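Local coordinates for protein phosphodiesterase (Trypanosoma brucei brucei, PDB 5H2Q) that belongs to the phosphodiesterase family, an all-helical metalloprotein fold that here holds a zinc ion, a magnesium ion and the ligand LLI, at residues 160-163 against 164-168; 305-308 against 309-313; 315-318 against 319-322. All coordinates share one frame; numbering follows the deposited sequence.

Contact 1 of 3, residues 160-163 against 164-168; sequences LEVH and HCNLA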
loop_
_atom_site.group_PDB
_atom_site.type_symbol
_atom_site.label_atom_id
_atom_site.label_comp_id
_atom_site.label_asym_id
_atom_site.label_seq_id
_atom_site.Cartn_x
_atom_site.Cartn_y
_atom_site.Cartn_z
ATOM N N LEU A 160 -13.983 2.189 -3.324
ATOM C CA LEU A 160 -12.723 2.363 -4.027
ATOM C C LEU A 160 -11.957 1.063 -4.224
ATOM O O LEU A 160 -11.292 0.899 -5.246
ATOM C CB LEU A 160 -11.866 3.388 -3.295
ATOM C CG LEU A 160 -12.360 4.833 -3.338
ATOM C CD1 LEU A 160 -11.625 5.678 -2.313
ATOM C CD2 LEU A 160 -12.231 5.431 -4.755
ATOM N N GLU A 161 -11.994 0.167 -3.249
ATOM C CA GLU A 161 -11.207 -1.082 -3.358
ATOM C C GLU A 161 -11.646 -1.973 -4.512
ATOM O O GLU A 161 -10.804 -2.533 -5.203
ATOM C CB GLU A 161 -11.177 -1.850 -2.041
ATOM C CG GLU A 161 -10.441 -1.113 -0.912
ATOM C CD GLU A 161 -11.196 0.059 -0.310
ATOM O OE1 GLU A 161 -12.438 0.105 -0.454
ATOM O OE2 GLU A 161 -10.546 0.914 0.330
ATOM N N VAL A 162 -12.963 -2.030 -4.789
ATOM C CA VAL A 162 -13.438 -2.791 -5.933
ATOM C C VAL A 162 -12.970 -2.100 -7.209
ATOM O O VAL A 162 -12.522 -2.778 -8.144
ATOM C CB VAL A 162 -14.975 -2.973 -5.889
ATOM C CG1 VAL A 162 -15.488 -3.635 -7.175
ATOM C CG2 VAL A 162 -15.366 -3.795 -4.668
ATOM N N HIS A 163 -12.994 -0.741 -7.208
ATOM C CA HIS A 163 -12.559 0.051 -8.359
ATOM C C HIS A 163 -11.070 -0.278 -8.624
ATOM O O HIS A 163 -10.713 -0.532 -9.773
ATOM C CB HIS A 163 -12.785 1.561 -8.079
ATOM C CG HIS A 163 -12.341 2.481 -9.172
ATOM N ND1 HIS A 163 -12.870 2.395 -10.450
ATOM C CD2 HIS A 163 -11.446 3.497 -9.132
ATOM C CE1 HIS A 163 -12.274 3.351 -11.154
ATOM N NE2 HIS A 163 -11.400 4.035 -10.399
ATOM N N HIS A 164 -10.213 -0.269 -7.550
ATOM C CA HIS A 164 -8.787 -0.590 -7.681
ATOM C C HIS A 164 -8.603 -1.970 -8.292
ATOM O O HIS A 164 -7.802 -2.097 -9.212
ATOM C CB HIS A 164 -8.008 -0.459 -6.354
ATOM C CG HIS A 164 -8.246 0.813 -5.583
ATOM N ND1 HIS A 164 -8.265 2.062 -6.210
ATOM C CD2 HIS A 164 -8.336 1.005 -4.249
ATOM C CE1 HIS A 164 -8.457 2.952 -5.251
ATOM N NE2 HIS A 164 -8.506 2.370 -4.049
ATOM N N CYS A 165 -9.401 -2.996 -7.844
ATOM C CA CYS A 165 -9.348 -4.338 -8.438
ATOM C C CYS A 165 -9.707 -4.323 -9.944
ATOM O O CYS A 165 -9.008 -4.963 -10.733
ATOM C CB CYS A 165 -10.219 -5.331 -7.674
ATOM S SG CYS A 165 -9.693 -5.620 -5.972
ATOM N N ASN A 166 -10.766 -3.577 -10.350
ATOM C CA ASN A 166 -11.167 -3.518 -11.773
ATOM C C ASN A 166 -10.031 -3.052 -12.645
ATOM O O ASN A 166 -9.775 -3.641 -13.691
ATOM C CB ASN A 166 -12.370 -2.562 -11.980
ATOM C CG ASN A 166 -13.576 -2.941 -11.153
ATOM O OD1 ASN A 166 -13.751 -4.094 -10.781
ATOM N ND2 ASN A 166 -14.437 -1.982 -10.864
ATOM N N LEU A 167 -9.328 -1.995 -12.203
ATOM C CA LEU A 167 -8.234 -1.412 -12.982
ATOM C C LEU A 167 -7.022 -2.299 -12.981
ATOM O O LEU A 167 -6.330 -2.383 -14.008
ATOM C CB LEU A 167 -7.898 -0.015 -12.468
ATOM C CG LEU A 167 -8.987 1.055 -12.676
ATOM C CD1 LEU A 167 -8.587 2.325 -11.988
ATOM C CD2 LEU A 167 -9.241 1.351 -14.138
ATOM N N ALA A 168 -6.785 -3.018 -11.862
ATOM C CA ALA A 168 -5.647 -3.941 -11.815
ATOM C C ALA A 168 -5.838 -5.021 -12.877
ATOM O O ALA A 168 -4.914 -5.326 -13.634
ATOM C CB ALA A 168 -5.526 -4.586 -10.425
HETATM O O HOH W 1 -8.619 2.713 -1.404
HETATM O O HOH W 2 -14.992 0.937 -11.265
#

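Contact 2 of 3, residues 305-308 against 309-313; sequences FFQK and IVDAC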
loop_
_atom_site.group_PDB
_atom_site.type_symbol
_atom_site.label_atom_id
_atom_site.label_comp_id
_atom_site.label_asym_id
_atom_site.label_seq_id
_atom_site.Cartn_x
_atom_site.Cartn_y
_atom_site.Cartn_z
ATOM N N PHE A 305 -2.625 -2.946 16.238
ATOM C CA PHE A 305 -2.429 -3.807 15.069
ATOM C C PHE A 305 -1.020 -4.456 15.057
ATOM O O PHE A 305 -0.927 -5.680 14.953
ATOM C CB PHE A 305 -2.694 -3.023 13.768
ATOM C CG PHE A 305 -2.402 -3.797 12.506
ATOM C CD1 PHE A 305 -3.339 -4.668 11.973
ATOM C CD2 PHE A 305 -1.168 -3.680 11.871
ATOM C CE1 PHE A 305 -3.073 -5.372 10.790
ATOM C CE2 PHE A 305 -0.900 -4.384 10.689
ATOM C CZ PHE A 305 -1.856 -5.219 10.157
ATOM N N PHE A 306 0.046 -3.647 15.140
ATOM C CA PHE A 306 1.415 -4.176 15.054
ATOM C C PHE A 306 1.788 -4.993 16.280
ATOM O O PHE A 306 2.369 -6.062 16.129
ATOM C CB PHE A 306 2.438 -3.084 14.801
ATOM C CG PHE A 306 2.427 -2.567 13.374
ATOM C CD1 PHE A 306 3.036 -3.289 12.349
ATOM C CD2 PHE A 306 1.867 -1.333 13.071
ATOM C CE1 PHE A 306 3.055 -2.792 11.035
ATOM C CE2 PHE A 306 1.876 -0.842 11.754
ATOM C CZ PHE A 306 2.498 -1.561 10.754
ATOM N N GLN A 307 1.421 -4.520 17.487
ATOM C CA GLN A 307 1.713 -5.284 18.704
ATOM C C GLN A 307 1.114 -6.693 18.636
ATOM O O GLN A 307 1.821 -7.655 18.932
ATOM C CB GLN A 307 1.217 -4.515 19.965
ATOM C CG GLN A 307 1.574 -5.169 21.311
ATOM C CD GLN A 307 3.039 -5.027 21.644
ATOM O OE1 GLN A 307 3.511 -3.963 22.063
ATOM N NE2 GLN A 307 3.794 -6.098 21.452
ATOM N N LYS A 308 -0.167 -6.811 18.226
ATOM C CA LYS A 308 -0.925 -8.063 18.154
ATOM C C LYS A 308 -0.377 -9.023 17.089
ATOM O O LYS A 308 -0.311 -10.234 17.335
ATOM C CB LYS A 308 -2.420 -7.811 17.922
ATOM C CG LYS A 308 -3.165 -7.215 19.129
ATOM C CD LYS A 308 -4.584 -6.789 18.720
ATOM C CE LYS A 308 -5.408 -6.239 19.866
ATOM N NZ LYS A 308 -6.754 -5.792 19.399
ATOM N N ILE A 309 -0.029 -8.492 15.894
ATOM C CA ILE A 309 0.472 -9.373 14.842
ATOM C C ILE A 309 1.894 -9.858 15.165
ATOM O O ILE A 309 2.182 -11.024 14.879
ATOM C CB ILE A 309 0.312 -8.814 13.392
ATOM C CG1 ILE A 309 1.293 -7.656 13.118
ATOM C CG2 ILE A 309 -1.161 -8.449 13.111
ATOM C CD1 ILE A 309 1.238 -7.055 11.663
ATOM N N VAL A 310 2.738 -9.000 15.795
ATOM C CA VAL A 310 4.110 -9.314 16.225
ATOM C C VAL A 310 4.050 -10.405 17.309
ATOM O O VAL A 310 4.690 -11.441 17.159
ATOM C CB VAL A 310 4.958 -8.079 16.665
ATOM C CG1 VAL A 310 6.261 -8.503 17.339
ATOM C CG2 VAL A 310 5.260 -7.156 15.482
ATOM N N ASP A 311 3.213 -10.200 18.351
ATOM C CA ASP A 311 3.054 -11.156 19.447
ATOM C C ASP A 311 2.459 -12.503 19.022
ATOM O O ASP A 311 2.875 -13.522 19.575
ATOM C CB ASP A 311 2.244 -10.541 20.615
ATOM C CG ASP A 311 2.888 -9.335 21.287
ATOM O OD1 ASP A 311 4.057 -9.034 20.978
ATOM O OD2 ASP A 311 2.204 -8.671 22.096
ATOM N N ALA A 312 1.520 -12.531 18.055
ATOM C CA ALA A 312 0.912 -13.798 17.638
ATOM C C ALA A 312 1.773 -14.660 16.711
ATOM O O ALA A 312 1.597 -15.885 16.684
ATOM C CB ALA A 312 -0.439 -13.557 16.991
ATOM N N CYS A 313 2.648 -14.026 15.899
ATOM C CA CYS A 313 3.379 -14.775 14.879
ATOM C C CYS A 313 4.574 -14.052 14.284
ATOM O O CYS A 313 5.565 -14.711 14.000
ATOM C CB CYS A 313 2.397 -15.201 13.784
ATOM S SG CYS A 313 3.115 -16.213 12.465
#

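Contact 3 of 3, residues 315-318 against 319-322; sequences QGMQ and WTVD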
loop_
_atom_site.group_PDB
_atom_site.type_symbol
_atom_site.label_atom_id
_atom_site.label_comp_id
_atom_site.label_asym_id
_atom_site.label_seq_id
_atom_site.Cartn_x
_atom_site.Cartn_y
_atom_site.Cartn_z
ATOM N N GLN A 315 7.326 -12.182 14.979
ATOM C CA GLN A 315 8.395 -11.764 15.882
ATOM C C GLN A 315 9.469 -10.937 15.217
ATOM O O GLN A 315 10.013 -10.043 15.857
ATOM C CB GLN A 315 9.032 -12.983 16.616
ATOM C CG GLN A 315 8.046 -13.852 17.402
ATOM C CD GLN A 315 7.724 -13.283 18.765
ATOM O OE1 GLN A 315 8.388 -13.580 19.767
ATOM N NE2 GLN A 315 6.672 -12.481 18.840
ATOM N N GLY A 316 9.766 -11.216 13.939
ATOM C CA GLY A 316 10.772 -10.472 13.189
ATOM C C GLY A 316 10.414 -9.036 12.862
ATOM O O GLY A 316 11.300 -8.257 12.505
ATOM N N MET A 317 9.112 -8.671 13.007
ATOM C CA MET A 317 8.602 -7.312 12.761
ATOM C C MET A 317 8.492 -6.483 14.064
ATOM O O MET A 317 7.838 -5.445 14.067
ATOM C CB MET A 317 7.257 -7.357 12.014
ATOM C CG MET A 317 7.398 -7.475 10.492
ATOM S SD MET A 317 5.799 -7.764 9.732
ATOM C CE MET A 317 5.036 -6.048 9.914
ATOM N N GLN A 318 9.190 -6.897 15.147
ATOM C CA GLN A 318 9.184 -6.182 16.439
ATOM C C GLN A 318 9.586 -4.689 16.331
ATOM O O GLN A 318 9.048 -3.870 17.079
ATOM C CB GLN A 318 10.065 -6.949 17.465
ATOM C CG GLN A 318 10.209 -6.303 18.865
ATOM C CD GLN A 318 8.892 -6.112 19.592
ATOM O OE1 GLN A 318 8.051 -7.019 19.671
ATOM N NE2 GLN A 318 8.694 -4.931 20.154
ATOM N N TRP A 319 10.480 -4.321 15.370
ATOM C CA TRP A 319 10.926 -2.939 15.168
ATOM C C TRP A 319 9.760 -1.979 14.866
ATOM O O TRP A 319 9.883 -0.769 15.135
ATOM C CB TRP A 319 12.008 -2.844 14.069
ATOM C CG TRP A 319 11.465 -2.667 12.668
ATOM C CD1 TRP A 319 11.030 -1.504 12.100
ATOM C CD2 TRP A 319 11.289 -3.689 11.672
ATOM N NE1 TRP A 319 10.573 -1.739 10.822
ATOM C CE2 TRP A 319 10.749 -3.066 10.522
ATOM C CE3 TRP A 319 11.553 -5.073 11.632
ATOM C CZ2 TRP A 319 10.469 -3.777 9.344
ATOM C CZ3 TRP A 319 11.266 -5.780 10.466
ATOM C CH2 TRP A 319 10.715 -5.137 9.345
ATOM N N THR A 320 8.688 -2.504 14.220
ATOM C CA THR A 320 7.500 -1.713 13.827
ATOM C C THR A 320 6.826 -1.177 15.101
ATOM O O THR A 320 6.482 0.002 15.161
ATOM C CB THR A 320 6.518 -2.495 12.937
ATOM O OG1 THR A 320 5.990 -3.616 13.628
ATOM C CG2 THR A 320 7.104 -2.901 11.583
ATOM N N VAL A 321 6.712 -2.042 16.130
ATOM C CA VAL A 321 6.174 -1.704 17.461
ATOM C C VAL A 321 7.058 -0.604 18.109
ATOM O O VAL A 321 6.534 0.431 18.545
ATOM C CB VAL A 321 6.054 -2.969 18.363
ATOM C CG1 VAL A 321 5.662 -2.605 19.796
ATOM C CG2 VAL A 321 5.075 -3.984 17.778
ATOM N N ASP A 322 8.392 -0.813 18.134
ATOM C CA ASP A 322 9.351 0.122 18.731
ATOM C C ASP A 322 9.331 1.518 18.106
ATOM O O ASP A 322 9.355 2.513 18.840
ATOM C CB ASP A 322 10.794 -0.447 18.697
ATOM C CG ASP A 322 11.023 -1.819 19.322
ATOM O OD1 ASP A 322 10.124 -2.311 20.040
ATOM O OD2 ASP A 322 12.101 -2.406 19.080
HETATM O O HOH W 3 12.747 -6.251 14.806
#

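Contact 1 of 3, residues 160-163 against 164-168
H164 lays its imidazole flat over the backbone carbonyl of L160, one helical turn earlier: L160 O stands 3.0 Å above the ring plane of H164, over its centre. The same oxygen takes the backbone N-H of H164 at 2.8 Å, in the first of four successive i to i+4 bonds that run to L167 N and H163 O. CB of L160 closes on NE2 of H164 at 3.6 Å. On this buried side ND1 of H164 is hydrogen-bonded to L130 O, and with a water 2.7 Å from NE2 of H164 this should limit the ring's rotation; that water also donates to OE2 of E161, whose OE1 is held by N137. The turn belongs to helix 159-172 of the phosphodiesterase fold, and the H164 side chain lies about 4 Å from the magnesium ion, touching zinc ligand D129. Packing is looser where H163, its CG anti to the backbone N (chi1 178°), swings its ring to L167: CD1 of L167 makes a CH-pi contact over one face, 4.1 Å from the H163 ring centroid. NE2 of H163 is hydrogen-bonded to OD2 of D131. On the solvent side, at exposed N166, a second water bridges ND1 of H163 to ND2 of N166.

Contact 2 of 3, residues 305-308 against 309-313
I309 reaches back along its helix to the aromatic pair F305 and F306, and its side chain can be followed outward atom by atom. CB lies 3.7 Å from F305 O, the carbonyl that accepts the backbone N-H of I309. From CB the two branches part: CG2 presses on the same carbonyl, 3.3 Å from F305 O, and also lies over one face of the F305 ring, offset toward its rim. CG1 sits between the backbone N and the carbonyl carbon (chi1 72°), a placement that sets it near the carbonyl oxygens of both F305 and F306. Beyond it the chain runs on extended to the terminal methyl, where CD1 of I309 touches CE2 of F305 at 3.6 Å. More loosely, CD1 of I309 approaches CD1 of F306 at 4.2 Å. The phenyl groups also meet each other, with CD2 of F305 above the centre of the F306 ring.

On the polar side, Q307 bends at chi2 (73°) and turns its amide down the helix to D311. NE2 of Q307 bonds to OD1 of D311 at 3.0 Å, on the syn side and 28° out of the carboxylate plane, and makes a weak second bond to OD2. Q307 O meanwhile accepts the backbone N-H of D311, so backbone and side chain both tie the two residues together.

These are the last turns of helix 290-312. F305 and I309 pack on V236 of helix 227-242 and L211 of helix 207-217, whereas F306, Q307 and V310 face helix 318-334.

Contact 3 of 3, residues 315-318 against 319-322
The carbonyl of M317 is gripped twice by T320 at the start of helix 318-334. OG1 of T320 donates to M317 O at 2.6 Å, approaching nearly in line with the C=O bond, while the backbone N of T320 donates to M317 O at 3.1 Å from well above the carbonyl plane. The hydroxyl reaches that oxygen because chi1 of T320 (63°) sets OG1 between its own backbone N and carbonyl carbon. One residue on, Q318 O accepts D322 N at 3.3 Å and a weak bond from V321 N. The Q318 side chain follows the same path: NE2 of Q318 bonds to OD1 of D322 at 3.0 Å, on the syn side, with amide and carboxylate planes 45° apart. A water links G316 O to W319 N through two weak bonds.

The indole of W319 turns back toward G316 and M317. In a carbon-to-carbonyl-oxygen contact, CZ3 of W319 comes within 3.2 Å of G316 O, which lies at the ring edge near its plane. The apolar contacts are CH2 of W319 on CG of M317, at 4.2 Å, and CE of M317 on CG2 of T320, at 4.1 Å.

The segments carry the chain from the loop after helix 290-312 into helix 318-334. M317 and T320 pack on F103 and W319 on T102 of helix 90-105, and V321 leans on Q307 and V310 of helix 290-312.

Overall arrangement
All three contacts are local, between side chains and backbone a few residues apart, and come in chain order within the phosphodiesterase fold. Contact 1, on helix 159-172, stands apart: its centre is about 28 Å from that of contact 2 and about 31 Å from that of contact 3, and contacts 1 and 3 lie on opposite sides of the chain's centre. Contacts 2 and 3 are neighbours, about 8 Å between centres, where helix 290-312 ends and helix 318-334 begins. They touch through V310 O and Q315 NE2, probably hydrogen-bonded, and through F306 packed on T320. Thus contact 1 borders the metal site, while contacts 2 and 3 build a helix-to-helix turn farther from it.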